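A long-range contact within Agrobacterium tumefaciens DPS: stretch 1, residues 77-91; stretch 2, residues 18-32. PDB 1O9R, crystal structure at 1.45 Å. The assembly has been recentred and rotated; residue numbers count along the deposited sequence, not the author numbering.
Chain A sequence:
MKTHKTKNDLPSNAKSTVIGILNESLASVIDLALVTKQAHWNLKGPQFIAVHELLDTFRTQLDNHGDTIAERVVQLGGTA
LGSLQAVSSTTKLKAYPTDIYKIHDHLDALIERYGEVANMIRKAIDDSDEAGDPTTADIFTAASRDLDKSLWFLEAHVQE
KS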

# COMPACT_ATOMS: atom_id res chain seq x y z
N GLY A 77 15.18 -6.98 -33.74
CA GLY A 77 15.98 -8.08 -34.29
C GLY A 77 17.46 -7.88 -34.01
O GLY A 77 18.25 -8.68 -34.55
N GLY A 78 17.89 -6.84 -33.32
CA GLY A 78 19.31 -6.60 -33.04
C GLY A 78 19.73 -7.26 -31.73
O GLY A 78 19.00 -7.96 -31.03
N THR A 79 20.97 -6.93 -31.41
CA THR A 79 21.63 -7.35 -30.16
C THR A 79 21.90 -6.11 -29.33
O THR A 79 22.58 -5.17 -29.74
CB THR A 79 22.96 -8.06 -30.49
OG1 THR A 79 22.65 -9.21 -31.30
CG2 THR A 79 23.64 -8.51 -29.20
N ALA A 80 21.35 -6.04 -28.07
CA ALA A 80 21.62 -4.91 -27.22
C ALA A 80 23.08 -5.03 -26.69
O ALA A 80 23.44 -6.12 -26.30
CB ALA A 80 20.63 -4.87 -26.06
N LEU A 81 23.76 -3.91 -26.79
CA LEU A 81 25.17 -3.87 -26.39
C LEU A 81 25.42 -2.94 -25.22
O LEU A 81 25.58 -1.72 -25.28
CB LEU A 81 26.03 -3.43 -27.61
CG LEU A 81 25.98 -4.43 -28.78
CD1 LEU A 81 26.62 -3.84 -30.04
CD2 LEU A 81 26.64 -5.74 -28.37
N GLY A 82 25.38 -3.59 -24.03
CA GLY A 82 25.49 -2.84 -22.78
C GLY A 82 26.51 -3.42 -21.82
O GLY A 82 26.54 -3.03 -20.63
N SER A 83 27.41 -4.28 -22.25
CA SER A 83 28.44 -4.81 -21.39
C SER A 83 29.50 -3.72 -21.14
O SER A 83 29.58 -2.71 -21.84
CB SER A 83 29.12 -6.00 -22.08
OG SER A 83 29.85 -5.52 -23.21
N LEU A 84 30.32 -3.98 -20.11
CA LEU A 84 31.40 -3.03 -19.80
C LEU A 84 32.27 -2.69 -21.03
O LEU A 84 32.52 -1.52 -21.22
CB LEU A 84 32.28 -3.72 -18.75
CG LEU A 84 33.55 -2.96 -18.31
CD1 LEU A 84 33.14 -1.67 -17.60
CD2 LEU A 84 34.35 -3.91 -17.41
N GLN A 85 32.57 -3.71 -21.80
CA GLN A 85 33.42 -3.42 -22.98
C GLN A 85 32.66 -2.65 -24.06
O GLN A 85 33.30 -1.79 -24.73
CB GLN A 85 33.93 -4.77 -23.52
CG GLN A 85 34.97 -5.29 -22.53
CD GLN A 85 34.40 -6.03 -21.31
OE1 GLN A 85 35.15 -6.22 -20.33
NE2 GLN A 85 33.17 -6.50 -21.40
N ALA A 86 31.39 -2.94 -24.28
CA ALA A 86 30.67 -2.15 -25.31
C ALA A 86 30.54 -0.71 -24.89
O ALA A 86 30.59 0.25 -25.65
CB ALA A 86 29.28 -2.78 -25.50
N VAL A 87 30.22 -0.46 -23.58
CA VAL A 87 30.09 0.86 -23.05
C VAL A 87 31.44 1.62 -23.17
O VAL A 87 31.47 2.74 -23.66
CB VAL A 87 29.60 0.85 -21.58
CG1 VAL A 87 29.51 2.26 -21.06
CG2 VAL A 87 28.22 0.18 -21.57
N SER A 88 32.56 0.94 -22.80
CA SER A 88 33.85 1.61 -22.94
C SER A 88 34.12 1.97 -24.40
O SER A 88 34.71 3.07 -24.57
CB SER A 88 34.89 0.59 -22.46
OG SER A 88 34.87 0.43 -21.04
N SER A 89 33.83 1.10 -25.34
CA SER A 89 34.18 1.43 -26.76
C SER A 89 33.23 2.43 -27.36
O SER A 89 33.56 3.04 -28.40
CB SER A 89 34.28 0.14 -27.56
OG SER A 89 32.98 -0.42 -27.74
N THR A 90 32.03 2.66 -26.81
CA THR A 90 30.98 3.43 -27.49
C THR A 90 30.52 4.69 -26.83
O THR A 90 29.97 5.57 -27.49
CB THR A 90 29.81 2.44 -27.70
OG1 THR A 90 30.29 1.24 -28.37
CG2 THR A 90 28.70 3.04 -28.57
N THR A 91 30.82 4.82 -25.53
CA THR A 91 30.42 6.03 -24.83
C THR A 91 30.99 7.30 -25.44
O THR A 91 32.11 7.25 -25.93
CB THR A 91 30.75 5.97 -23.31
OG1 THR A 91 30.27 7.17 -22.71
CG2 THR A 91 32.28 5.84 -23.11
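Stretch 2 (18-32) VIGILNESLASVIDL

A single amide side chain here reads the backbone of a loop almost as a neighbouring strand would: Asn23 ND2 donates to Thr79 O at 2.9 Å, while Asn23 OD1 accepts from Leu81 N at 3.0 Å. Both bonds are nearly straight, and they illustrate how a carboxamide, carrying donor and acceptor side by side, can fix an extended segment against a helix.

Stretch 2 is helical throughout, from Val18 to Leu32. It runs past the loop of residues 77-83 and then crosses the short helix 84-90 at -100°, nearly perpendicular, with the axes 8.5 Å apart at closest approach. At the start of the loop, Ile19 CD1 lies 3.7 Å from Gly78 N; a CB on Gly78 would clash with that methyl. Further along, Ile30 CD1 packs 3.6 Å from Gly82 CA.

At the crossing, the small side chain of Ala27 permits close approach: Ala27 CA is 4.5 Å from Val87 CA, and Ala27 CB is 3.5 Å from Thr90 CB. Val87 CG2 meets Ile30 CG2 at 3.8 Å. Just beyond the short helix, Thr91 OG1 donates to Asp31 OD2 at 2.6 Å, a second polar anchor. Between the anchors, one water donates to both Asn23 O (2.8 Å) and Leu81 O (2.7 Å), bridging the two backbones.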

# COMPACT_ATOMS: atom_id res chain seq x y z
N VAL A 18 18.01 2.39 -36.98
CA VAL A 18 17.59 2.74 -35.60
C VAL A 18 18.33 1.86 -34.60
O VAL A 18 18.63 2.34 -33.48
CB VAL A 18 16.09 2.65 -35.45
CG1 VAL A 18 15.63 2.76 -34.02
CG2 VAL A 18 15.44 3.77 -36.30
N ILE A 19 18.63 0.58 -34.86
CA ILE A 19 19.47 -0.20 -33.94
C ILE A 19 20.76 0.54 -33.66
O ILE A 19 21.22 0.60 -32.51
CB ILE A 19 19.70 -1.61 -34.54
CG1 ILE A 19 18.37 -2.40 -34.40
CG2 ILE A 19 20.88 -2.31 -33.85
CD1 ILE A 19 18.45 -3.69 -35.24
N GLY A 20 21.42 1.14 -34.69
CA GLY A 20 22.65 1.88 -34.44
C GLY A 20 22.49 3.07 -33.51
O GLY A 20 23.28 3.30 -32.61
N ILE A 21 21.38 3.81 -33.72
CA ILE A 21 21.07 4.96 -32.87
C ILE A 21 20.83 4.48 -31.42
O ILE A 21 21.32 5.14 -30.49
CB ILE A 21 19.83 5.68 -33.41
CG1 ILE A 21 20.11 6.29 -34.82
CG2 ILE A 21 19.38 6.80 -32.49
CD1 ILE A 21 18.78 6.69 -35.46
N LEU A 22 20.05 3.45 -31.24
CA LEU A 22 19.73 2.94 -29.89
C LEU A 22 21.00 2.43 -29.22
O LEU A 22 21.21 2.82 -28.07
CB LEU A 22 18.75 1.78 -30.05
CG LEU A 22 17.31 2.17 -30.46
CD1 LEU A 22 16.55 1.00 -31.05
CD2 LEU A 22 16.60 2.68 -29.19
N ASN A 23 21.82 1.57 -29.88
CA ASN A 23 22.99 1.08 -29.13
C ASN A 23 23.95 2.21 -28.84
O ASN A 23 24.65 2.14 -27.82
CB ASN A 23 23.66 -0.05 -29.94
CG ASN A 23 23.14 -1.41 -29.57
OD1 ASN A 23 22.74 -1.65 -28.40
ND2 ASN A 23 23.12 -2.39 -30.47
N GLU A 24 24.08 3.18 -29.76
CA GLU A 24 24.98 4.29 -29.41
C GLU A 24 24.52 5.05 -28.20
O GLU A 24 25.25 5.35 -27.23
CB GLU A 24 25.02 5.20 -30.67
CG GLU A 24 25.90 6.44 -30.38
CD GLU A 24 25.76 7.44 -31.53
OE1 GLU A 24 24.72 8.06 -31.70
OE2 GLU A 24 26.79 7.52 -32.21
N SER A 25 23.21 5.37 -28.15
CA SER A 25 22.64 6.04 -26.99
C SER A 25 22.74 5.18 -25.73
O SER A 25 23.02 5.75 -24.66
CB SER A 25 21.15 6.32 -27.24
OG SER A 25 21.00 7.32 -28.26
N LEU A 26 22.52 3.87 -25.84
CA LEU A 26 22.57 3.02 -24.65
C LEU A 26 23.90 3.13 -23.95
O LEU A 26 23.97 3.17 -22.73
CB LEU A 26 22.31 1.58 -25.11
CG LEU A 26 22.37 0.50 -24.00
CD1 LEU A 26 21.29 0.80 -22.96
CD2 LEU A 26 22.18 -0.89 -24.61
N ALA A 27 24.99 3.18 -24.74
CA ALA A 27 26.33 3.19 -24.09
C ALA A 27 26.53 4.48 -23.29
O ALA A 27 27.08 4.42 -22.17
CB ALA A 27 27.43 3.13 -25.19
N SER A 28 26.13 5.62 -23.82
CA SER A 28 26.29 6.87 -23.03
C SER A 28 25.34 6.95 -21.87
O SER A 28 25.66 7.59 -20.87
CB SER A 28 26.16 8.08 -23.95
OG SER A 28 27.32 8.20 -24.80
N VAL A 29 24.14 6.36 -21.99
CA VAL A 29 23.18 6.38 -20.86
C VAL A 29 23.70 5.46 -19.76
O VAL A 29 23.63 5.84 -18.57
CB VAL A 29 21.82 5.85 -21.38
CG1 VAL A 29 20.87 5.50 -20.20
CG2 VAL A 29 21.13 6.88 -22.30
N ILE A 30 24.25 4.28 -20.09
CA ILE A 30 24.84 3.46 -19.03
C ILE A 30 26.01 4.17 -18.37
O ILE A 30 26.18 4.16 -17.13
CB ILE A 30 25.29 2.10 -19.57
CG1 ILE A 30 24.06 1.28 -20.02
CG2 ILE A 30 26.11 1.29 -18.56
CD1 ILE A 30 24.36 0.04 -20.87
N ASP A 31 26.91 4.79 -19.17
CA ASP A 31 28.05 5.52 -18.55
C ASP A 31 27.50 6.59 -17.64
O ASP A 31 27.97 6.77 -16.51
CB ASP A 31 28.90 6.04 -19.73
CG ASP A 31 30.16 6.76 -19.30
OD1 ASP A 31 30.46 6.97 -18.11
OD2 ASP A 31 30.97 7.14 -20.16
N LEU A 32 26.47 7.35 -18.09
CA LEU A 32 25.92 8.39 -17.23
C LEU A 32 25.33 7.81 -15.95
O LEU A 32 25.43 8.47 -14.91
CB LEU A 32 24.84 9.20 -18.02
CG LEU A 32 24.46 10.52 -17.33
CD1 LEU A 32 25.67 11.46 -17.43
CD2 LEU A 32 23.29 11.16 -18.06
O HOH W 1 26.44 0.12 -27.10
O HOH W 2 27.45 6.76 -27.08